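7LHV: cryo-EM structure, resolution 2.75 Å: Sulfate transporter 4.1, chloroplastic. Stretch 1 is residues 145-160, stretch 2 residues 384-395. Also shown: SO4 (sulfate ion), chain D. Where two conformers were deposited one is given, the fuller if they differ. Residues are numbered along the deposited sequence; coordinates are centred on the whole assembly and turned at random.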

ATOM      1  N   ARG A 145     -31.340  -0.124  -8.883  1.00 66.38           N
ATOM      2  CA  ARG A 145     -32.576  -0.165  -9.648  1.00 66.38           C
ATOM      3  C   ARG A 145     -32.460   0.494 -11.016  1.00 66.38           C
ATOM      4  O   ARG A 145     -33.386   0.367 -11.823  1.00 66.38           O
ATOM      5  N   GLN A 146     -31.359   1.189 -11.298  1.00 63.42           N
ATOM      6  CA  GLN A 146     -31.143   1.795 -12.601  1.00 63.42           C
ATOM      7  C   GLN A 146     -29.901   1.290 -13.317  1.00 63.42           C
ATOM      8  O   GLN A 146     -29.709   1.631 -14.489  1.00 63.42           O
ATOM      9  N   LEU A 147     -29.054   0.506 -12.659  1.00 55.48           N
ATOM     10  CA  LEU A 147     -27.830   0.035 -13.289  1.00 55.48           C
ATOM     11  C   LEU A 147     -28.140  -0.964 -14.394  1.00 55.48           C
ATOM     12  O   LEU A 147     -28.992  -1.842 -14.240  1.00 55.48           O
ATOM     13  N   ALA A 148     -27.436  -0.829 -15.514  1.00 55.07           N
ATOM     14  CA  ALA A 148     -27.583  -1.719 -16.657  1.00 55.07           C
ATOM     15  C   ALA A 148     -26.362  -2.620 -16.749  1.00 55.07           C
ATOM     16  O   ALA A 148     -25.227  -2.135 -16.769  1.00 55.07           O
ATOM     17  N   ILE A 149     -26.599  -3.928 -16.822  1.00 53.77           N
ATOM     18  CA  ILE A 149     -25.553  -4.941 -16.749  1.00 53.77           C
ATOM     19  C   ILE A 149     -25.355  -5.542 -18.131  1.00 53.77           C
ATOM     20  O   ILE A 149     -26.326  -5.900 -18.806  1.00 53.77           O
ATOM     21  N   GLY A 150     -24.099  -5.642 -18.557  1.00 50.88           N
ATOM     22  CA  GLY A 150     -23.775  -6.198 -19.845  1.00 50.88           C
ATOM     23  C   GLY A 150     -22.338  -5.926 -20.231  1.00 50.88           C
ATOM     24  O   GLY A 150     -21.523  -5.502 -19.408  1.00 50.88           O
ATOM     25  N   PRO A 151     -21.996  -6.181 -21.492  1.00 50.39           N
ATOM     26  CA  PRO A 151     -20.644  -5.869 -21.962  1.00 50.39           C
ATOM     27  C   PRO A 151     -20.357  -4.379 -21.879  1.00 50.39           C
ATOM     28  O   PRO A 151     -21.231  -3.544 -22.120  1.00 50.39           O
ATOM     29  N   VAL A 152     -19.114  -4.049 -21.534  1.00 51.56           N
ATOM     30  CA  VAL A 152     -18.638  -2.674 -21.530  1.00 51.56           C
ATOM     31  C   VAL A 152     -17.312  -2.633 -22.276  1.00 51.56           C
ATOM     32  O   VAL A 152     -16.674  -3.659 -22.513  1.00 51.56           O
ATOM     33  N   ALA A 153     -16.912  -1.423 -22.669  1.00 52.24           N
ATOM     34  CA  ALA A 153     -15.712  -1.276 -23.484  1.00 52.24           C
ATOM     35  C   ALA A 153     -14.460  -1.701 -22.724  1.00 52.24           C
ATOM     36  O   ALA A 153     -13.610  -2.415 -23.266  1.00 52.24           O
ATOM     37  N   LEU A 154     -14.335  -1.287 -21.463  1.00 49.18           N
ATOM     38  CA  LEU A 154     -13.102  -1.530 -20.723  1.00 49.18           C
ATOM     39  C   LEU A 154     -12.930  -3.008 -20.391  1.00 49.18           C
ATOM     40  O   LEU A 154     -11.840  -3.569 -20.558  1.00 49.18           O
ATOM     41  N   VAL A 155     -13.989  -3.654 -19.904  1.00 47.87           N
ATOM     42  CA  VAL A 155     -13.893  -5.069 -19.566  1.00 47.87           C
ATOM     43  C   VAL A 155     -13.660  -5.901 -20.819  1.00 47.87           C
ATOM     44  O   VAL A 155     -12.908  -6.881 -20.796  1.00 47.87           O
ATOM     45  N   SER A 156     -14.287  -5.521 -21.934  1.00 49.41           N
ATOM     46  CA  SER A 156     -14.030  -6.211 -23.194  1.00 49.41           C
ATOM     47  C   SER A 156     -12.576  -6.052 -23.622  1.00 49.41           C
ATOM     48  O   SER A 156     -11.956  -7.005 -24.105  1.00 49.41           O
ATOM     49  N   LEU A 157     -12.015  -4.853 -23.450  1.00 49.56           N
ATOM     50  CA  LEU A 157     -10.609  -4.643 -23.777  1.00 49.56           C
ATOM     51  C   LEU A 157      -9.699  -5.499 -22.906  1.00 49.56           C
ATOM     52  O   LEU A 157      -8.732  -6.087 -23.398  1.00 49.56           O
ATOM     53  N   LEU A 158      -9.988  -5.575 -21.605  1.00 51.84           N
ATOM     54  CA  LEU A 158      -9.163  -6.388 -20.712  1.00 51.84           C
ATOM     55  C   LEU A 158      -9.271  -7.871 -21.054  1.00 51.84           C
ATOM     56  O   LEU A 158      -8.270  -8.599 -21.025  1.00 51.84           O
ATOM     57  N   VAL A 159     -10.480  -8.336 -21.370  1.00 51.63           N
ATOM     58  CA  VAL A 159     -10.672  -9.726 -21.771  1.00 51.63           C
ATOM     59  C   VAL A 159      -9.888 -10.021 -23.039  1.00 51.63           C
ATOM     60  O   VAL A 159      -9.219 -11.055 -23.146  1.00 51.63           O
ATOM     61  N   SER A 160      -9.954  -9.116 -24.018  1.00 57.91           N
ATOM     62  CA  SER A 160      -9.182  -9.298 -25.242  1.00 57.91           C
ATOM     63  C   SER A 160      -7.691  -9.329 -24.948  1.00 57.91           C
ATOM     64  O   SER A 160      -6.957 -10.139 -25.524  1.00 57.91           O
ATOM     65  N   ALA A 384     -21.284 -16.986 -20.991  1.00 51.28           N
ATOM     66  CA  ALA A 384     -21.155 -15.538 -21.050  1.00 51.28           C
ATOM     67  C   ALA A 384     -19.791 -15.116 -20.527  1.00 51.28           C
ATOM     68  O   ALA A 384     -19.185 -15.805 -19.705  1.00 51.28           O
ATOM     69  N   TYR A 385     -19.316 -13.976 -21.009  1.00 48.64           N
ATOM     70  CA  TYR A 385     -18.049 -13.399 -20.590  1.00 48.64           C
ATOM     71  C   TYR A 385     -18.304 -12.175 -19.712  1.00 48.64           C
ATOM     72  O   TYR A 385     -19.413 -11.630 -19.720  1.00 48.64           O
ATOM     73  N   PRO A 386     -17.316 -11.728 -18.924  1.00 46.89           N
ATOM     74  CA  PRO A 386     -17.621 -10.857 -17.777  1.00 46.89           C
ATOM     75  C   PRO A 386     -18.435  -9.625 -18.153  1.00 46.89           C
ATOM     76  O   PRO A 386     -18.187  -8.975 -19.170  1.00 46.89           O
ATOM     77  N   ALA A 387     -19.414  -9.311 -17.309  1.00 48.16           N
ATOM     78  CA  ALA A 387     -20.327  -8.201 -17.529  1.00 48.16           C
ATOM     79  C   ALA A 387     -20.395  -7.350 -16.271  1.00 48.16           C
ATOM     80  O   ALA A 387     -20.603  -7.878 -15.174  1.00 48.16           O
ATOM     81  N   THR A 388     -20.224  -6.038 -16.430  1.00 49.88           N
ATOM     82  CA  THR A 388     -20.328  -5.113 -15.309  1.00 49.88           C
ATOM     83  C   THR A 388     -21.262  -3.961 -15.651  1.00 49.88           C
ATOM     84  O   THR A 388     -21.898  -3.965 -16.708  1.00 49.88           O
ATOM     85  N   GLY A 389     -21.353  -2.973 -14.764  1.00 52.71           N
ATOM     86  CA  GLY A 389     -22.207  -1.830 -15.021  1.00 52.71           C
ATOM     87  C   GLY A 389     -21.687  -0.975 -16.161  1.00 52.71           C
ATOM     88  O   GLY A 389     -20.486  -0.878 -16.405  1.00 52.71           O
ATOM     89  N   SER A 390     -22.617  -0.342 -16.868  1.00 54.61           N
ATOM     90  CA  SER A 390     -22.307   0.453 -18.048  1.00 54.61           C
ATOM     91  C   SER A 390     -22.536   1.926 -17.750  1.00 54.61           C
ATOM     92  O   SER A 390     -23.602   2.304 -17.262  1.00 54.61           O
ATOM     93  N   PHE A 391     -21.529   2.752 -18.045  0.50 56.97           N
ATOM     94  CA  PHE A 391     -21.673   4.193 -17.865  0.50 56.97           C
ATOM     95  C   PHE A 391     -22.740   4.759 -18.792  0.50 56.97           C
ATOM     96  O   PHE A 391     -23.511   5.640 -18.396  0.50 56.97           O
ATOM     97  N   SER A 392     -22.791   4.273 -20.033  1.00 59.07           N
ATOM     98  CA  SER A 392     -23.727   4.814 -21.012  1.00 59.07           C
ATOM     99  C   SER A 392     -25.131   4.261 -20.809  1.00 59.07           C
ATOM    100  O   SER A 392     -26.110   5.016 -20.775  1.00 59.07           O
ATOM    101  N   ARG A 393     -25.245   2.940 -20.679  1.00 56.80           N
ATOM    102  CA  ARG A 393     -26.559   2.314 -20.596  1.00 56.80           C
ATOM    103  C   ARG A 393     -27.251   2.641 -19.279  1.00 56.80           C
ATOM    104  O   ARG A 393     -28.469   2.837 -19.251  1.00 56.80           O
ATOM    105  N   SER A 394     -26.498   2.701 -18.178  1.00 59.10           N
ATOM    106  CA  SER A 394     -27.103   3.075 -16.903  1.00 59.10           C
ATOM    107  C   SER A 394     -27.627   4.501 -16.946  1.00 59.10           C
ATOM    108  O   SER A 394     -28.710   4.787 -16.430  1.00 59.10           O
ATOM    109  N   ALA A 395     -26.872   5.414 -17.560  1.00 63.67           N
ATOM    110  CA  ALA A 395     -27.376   6.769 -17.739  1.00 63.67           C
ATOM    111  C   ALA A 395     -28.663   6.760 -18.550  1.00 63.67           C
ATOM    112  O   ALA A 395     -29.705   7.236 -18.083  1.00 63.67           O
TER

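Y385 and S156 make a short hydrogen bond. Y385 OH donates to S156 OG at 2.6 Å. S156, chi1 m, in turn donates from S156 OG to V152 O, at the N-cap of its helix, at 2.8 Å. Y385 points toward stretch 1 with chi1 p, and S156 OG lies at the edge of its ring.

R393 also points toward stretch 1. Its chi1 to chi3 are m, t, m, which brings the guanidinium to the P151 carbonyl. R393 NH2 donates to P151 O at 2.5 Å, though the placement of NH2 is less certain. R393 NH1 adds a weak bond to P151 O at 3.3 Å.

S394, chi1 m, links both backbones. S394 OG accepts from A148 N at 3.1 Å, nearly straight, and donates to S390 O at 2.6 Å.

Between these anchors runs a short antiparallel pairing. G150 N to T388 O and T388 N to G150 O are both weak, at 3.3 Å. S390 N to A148 O, 3.2 Å, is weak too.

A sulfate ion sits where two helices begin. A153 N donates to SO4 O3 at 3.2 Å, F391 N to SO4 O2 at 2.7 Å, and S392 OG to SO4 O1 at 2.9 Å. Both stretches therefore hold the ion.

Packing fills the rest. A148 points toward stretch 2, with A148 CB 3.6 Å from R393 CB. L147 starts away, but chi1 t and chi2 p bring L147 CD1 to 3.9 Å from G389 CA. A side chain on G389 would clash with that methyl. I149, m and m, lays I149 CD1 3.6 Å from G389 N. V152, chi1 m, puts V152 CG2 3.6 Å from T388 OG1. Along the helix, V155 and V159, both chi1 t, point toward stretch 2 and pack on P386: V155 CG1 to P386 CB and V159 CG2 to P386 CD are each 3.9 Å.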

ATOM      1  CB  ARG A 145     -33.709   0.499  -8.857  1.00 66.38           C
ATOM      2  CG  ARG A 145     -33.981  -0.155  -7.518  1.00 66.38           C
ATOM      3  CD  ARG A 145     -35.006   0.625  -6.718  1.00 66.38           C
ATOM      4  NE  ARG A 145     -35.105   0.139  -5.348  1.00 66.38           N
ATOM      5  CZ  ARG A 145     -35.807   0.735  -4.393  1.00 66.38           C
ATOM      6  NH1 ARG A 145     -36.490   1.843  -4.626  1.00 66.38           N
ATOM      7  NH2 ARG A 145     -35.822   0.204  -3.173  1.00 66.38           N
ATOM      8  CB  GLN A 146     -31.049   3.326 -12.489  1.00 63.42           C
ATOM      9  CG  GLN A 146     -32.359   4.051 -12.206  1.00 63.42           C
ATOM     10  CD  GLN A 146     -32.891   3.798 -10.816  1.00 63.42           C
ATOM     11  OE1 GLN A 146     -33.990   3.276 -10.644  1.00 63.42           O
ATOM     12  NE2 GLN A 146     -32.111   4.172  -9.809  1.00 63.42           N
ATOM     13  CB  LEU A 147     -26.907  -0.600 -12.253  1.00 55.48           C
ATOM     14  CG  LEU A 147     -25.500  -0.938 -12.740  1.00 55.48           C
ATOM     15  CD1 LEU A 147     -24.661   0.311 -12.826  1.00 55.48           C
ATOM     16  CD2 LEU A 147     -24.845  -1.949 -11.828  1.00 55.48           C
ATOM     17  CB  ALA A 148     -27.762  -0.926 -17.949  1.00 55.07           C
ATOM     18  CB  ILE A 149     -25.904  -6.025 -15.716  1.00 53.77           C
ATOM     19  CG1 ILE A 149     -25.694  -5.475 -14.312  1.00 53.77           C
ATOM     20  CG2 ILE A 149     -25.062  -7.264 -15.920  1.00 53.77           C
ATOM     21  CD1 ILE A 149     -24.303  -4.958 -14.091  1.00 53.77           C
ATOM     22  CB  PRO A 151     -20.653  -6.356 -23.416  1.00 50.39           C
ATOM     23  CG  PRO A 151     -21.798  -7.292 -23.508  1.00 50.39           C
ATOM     24  CD  PRO A 151     -22.818  -6.789 -22.548  1.00 50.39           C
ATOM     25  CB  VAL A 152     -18.480  -2.100 -20.106  1.00 51.56           C
ATOM     26  CG1 VAL A 152     -19.799  -2.160 -19.365  1.00 51.56           C
ATOM     27  CG2 VAL A 152     -17.414  -2.848 -19.350  1.00 51.56           C
ATOM     28  CB  ALA A 153     -15.583   0.168 -23.965  1.00 52.24           C
ATOM     29  CB  LEU A 154     -13.081  -0.685 -19.452  1.00 49.18           C
ATOM     30  CG  LEU A 154     -11.775  -0.708 -18.661  1.00 49.18           C
ATOM     31  CD1 LEU A 154     -10.630  -0.254 -19.538  1.00 49.18           C
ATOM     32  CD2 LEU A 154     -11.886   0.171 -17.433  1.00 49.18           C
ATOM     33  CB  VAL A 155     -15.146  -5.522 -18.798  1.00 47.87           C
ATOM     34  CG1 VAL A 155     -15.244  -7.029 -18.769  1.00 47.87           C
ATOM     35  CG2 VAL A 155     -15.116  -4.972 -17.387  1.00 47.87           C
ATOM     36  CB  SER A 156     -14.969  -5.693 -24.280  1.00 49.41           C
ATOM     37  OG  SER A 156     -16.315  -6.021 -23.988  1.00 49.41           O
ATOM     38  CB  LEU A 157     -10.251  -3.167 -23.627  1.00 49.56           C
ATOM     39  CG  LEU A 157      -8.764  -2.837 -23.713  1.00 49.56           C
ATOM     40  CD1 LEU A 157      -8.242  -3.064 -25.118  1.00 49.56           C
ATOM     41  CD2 LEU A 157      -8.527  -1.408 -23.276  1.00 49.56           C
ATOM     42  CB  LEU A 158      -9.565  -6.144 -19.260  1.00 51.84           C
ATOM     43  CG  LEU A 158      -9.397  -4.710 -18.766  1.00 51.84           C
ATOM     44  CD1 LEU A 158      -9.918  -4.573 -17.350  1.00 51.84           C
ATOM     45  CD2 LEU A 158      -7.948  -4.290 -18.850  1.00 51.84           C
ATOM     46  CB  VAL A 159     -12.171 -10.024 -21.948  1.00 51.63           C
ATOM     47  CG1 VAL A 159     -12.371 -11.292 -22.748  1.00 51.63           C
ATOM     48  CG2 VAL A 159     -12.849 -10.134 -20.597  1.00 51.63           C
ATOM     49  CB  SER A 160      -9.505  -8.181 -26.232  1.00 57.91           C
ATOM     50  OG  SER A 160      -8.610  -8.209 -27.328  1.00 57.91           O
ATOM     51  CB  ALA A 384     -22.252 -14.840 -20.245  1.00 51.28           C
ATOM     52  CB  TYR A 385     -17.192 -13.058 -21.823  1.00 48.64           C
ATOM     53  CG  TYR A 385     -17.412 -11.713 -22.474  1.00 48.64           C
ATOM     54  CD1 TYR A 385     -18.360 -11.548 -23.471  1.00 48.64           C
ATOM     55  CD2 TYR A 385     -16.633 -10.619 -22.127  1.00 48.64           C
ATOM     56  CE1 TYR A 385     -18.546 -10.323 -24.079  1.00 48.64           C
ATOM     57  CE2 TYR A 385     -16.814  -9.394 -22.728  1.00 48.64           C
ATOM     58  CZ  TYR A 385     -17.770  -9.253 -23.704  1.00 48.64           C
ATOM     59  OH  TYR A 385     -17.948  -8.032 -24.303  1.00 48.64           O
ATOM     60  CB  PRO A 386     -16.235 -10.464 -17.259  1.00 46.89           C
ATOM     61  CG  PRO A 386     -15.355 -11.540 -17.683  1.00 46.89           C
ATOM     62  CD  PRO A 386     -15.872 -12.015 -19.000  1.00 46.89           C
ATOM     63  CB  ALA A 387     -21.724  -8.704 -17.897  1.00 48.16           C
ATOM     64  CB  THR A 388     -18.951  -4.573 -14.916  1.00 49.88           C
ATOM     65  OG1 THR A 388     -18.337  -3.957 -16.052  1.00 49.88           O
ATOM     66  CG2 THR A 388     -18.060  -5.695 -14.411  1.00 49.88           C
ATOM     67  CB  SER A 390     -23.168   0.023 -19.234  1.00 54.61           C
ATOM     68  OG  SER A 390     -23.082  -1.372 -19.439  1.00 54.61           O
ATOM     69  CB  PHE A 391     -20.339   4.893 -18.116  0.50 56.97           C
ATOM     70  CG  PHE A 391     -19.371   4.795 -16.974  0.50 56.97           C
ATOM     71  CD1 PHE A 391     -19.373   5.738 -15.961  0.50 56.97           C
ATOM     72  CD2 PHE A 391     -18.442   3.771 -16.926  0.50 56.97           C
ATOM     73  CE1 PHE A 391     -18.477   5.650 -14.914  0.50 56.97           C
ATOM     74  CE2 PHE A 391     -17.544   3.680 -15.884  0.50 56.97           C
ATOM     75  CZ  PHE A 391     -17.561   4.619 -14.877  0.50 56.97           C
ATOM     76  CB  SER A 392     -23.239   4.494 -22.425  1.00 59.07           C
ATOM     77  OG  SER A 392     -21.915   4.951 -22.627  1.00 59.07           O
ATOM     78  CB  ARG A 393     -26.427   0.806 -20.787  1.00 56.80           C
ATOM     79  CG  ARG A 393     -26.255   0.387 -22.234  1.00 56.80           C
ATOM     80  CD  ARG A 393     -26.478  -1.096 -22.397  1.00 56.80           C
ATOM     81  NE  ARG A 393     -25.515  -1.859 -21.614  1.00 56.80           N
ATOM     82  CZ  ARG A 393     -24.304  -2.190 -22.034  1.00 56.80           C
ATOM     83  NH1 ARG A 393     -23.874  -1.856 -23.239  1.00 56.80           N
ATOM     84  NH2 ARG A 393     -23.500  -2.870 -21.223  1.00 56.80           N
ATOM     85  CB  SER A 394     -26.101   2.912 -15.766  1.00 59.10           C
ATOM     86  OG  SER A 394     -25.574   1.601 -15.746  1.00 59.10           O
ATOM     87  CB  ALA A 395     -26.317   7.639 -18.413  1.00 63.67           C
TER
HETATM   88  S   SO4 D1002     -19.626   1.823 -21.437  1.00 61.42           S
HETATM   89  O1  SO4 D1002     -19.736   3.178 -21.965  1.00 61.42           O
HETATM   90  O2  SO4 D1002     -19.823   1.851 -19.993  1.00 61.42           O
HETATM   91  O3  SO4 D1002     -18.299   1.298 -21.729  1.00 61.42           O
HETATM   92  O4  SO4 D1002     -20.636   0.972 -22.057  1.00 61.42           O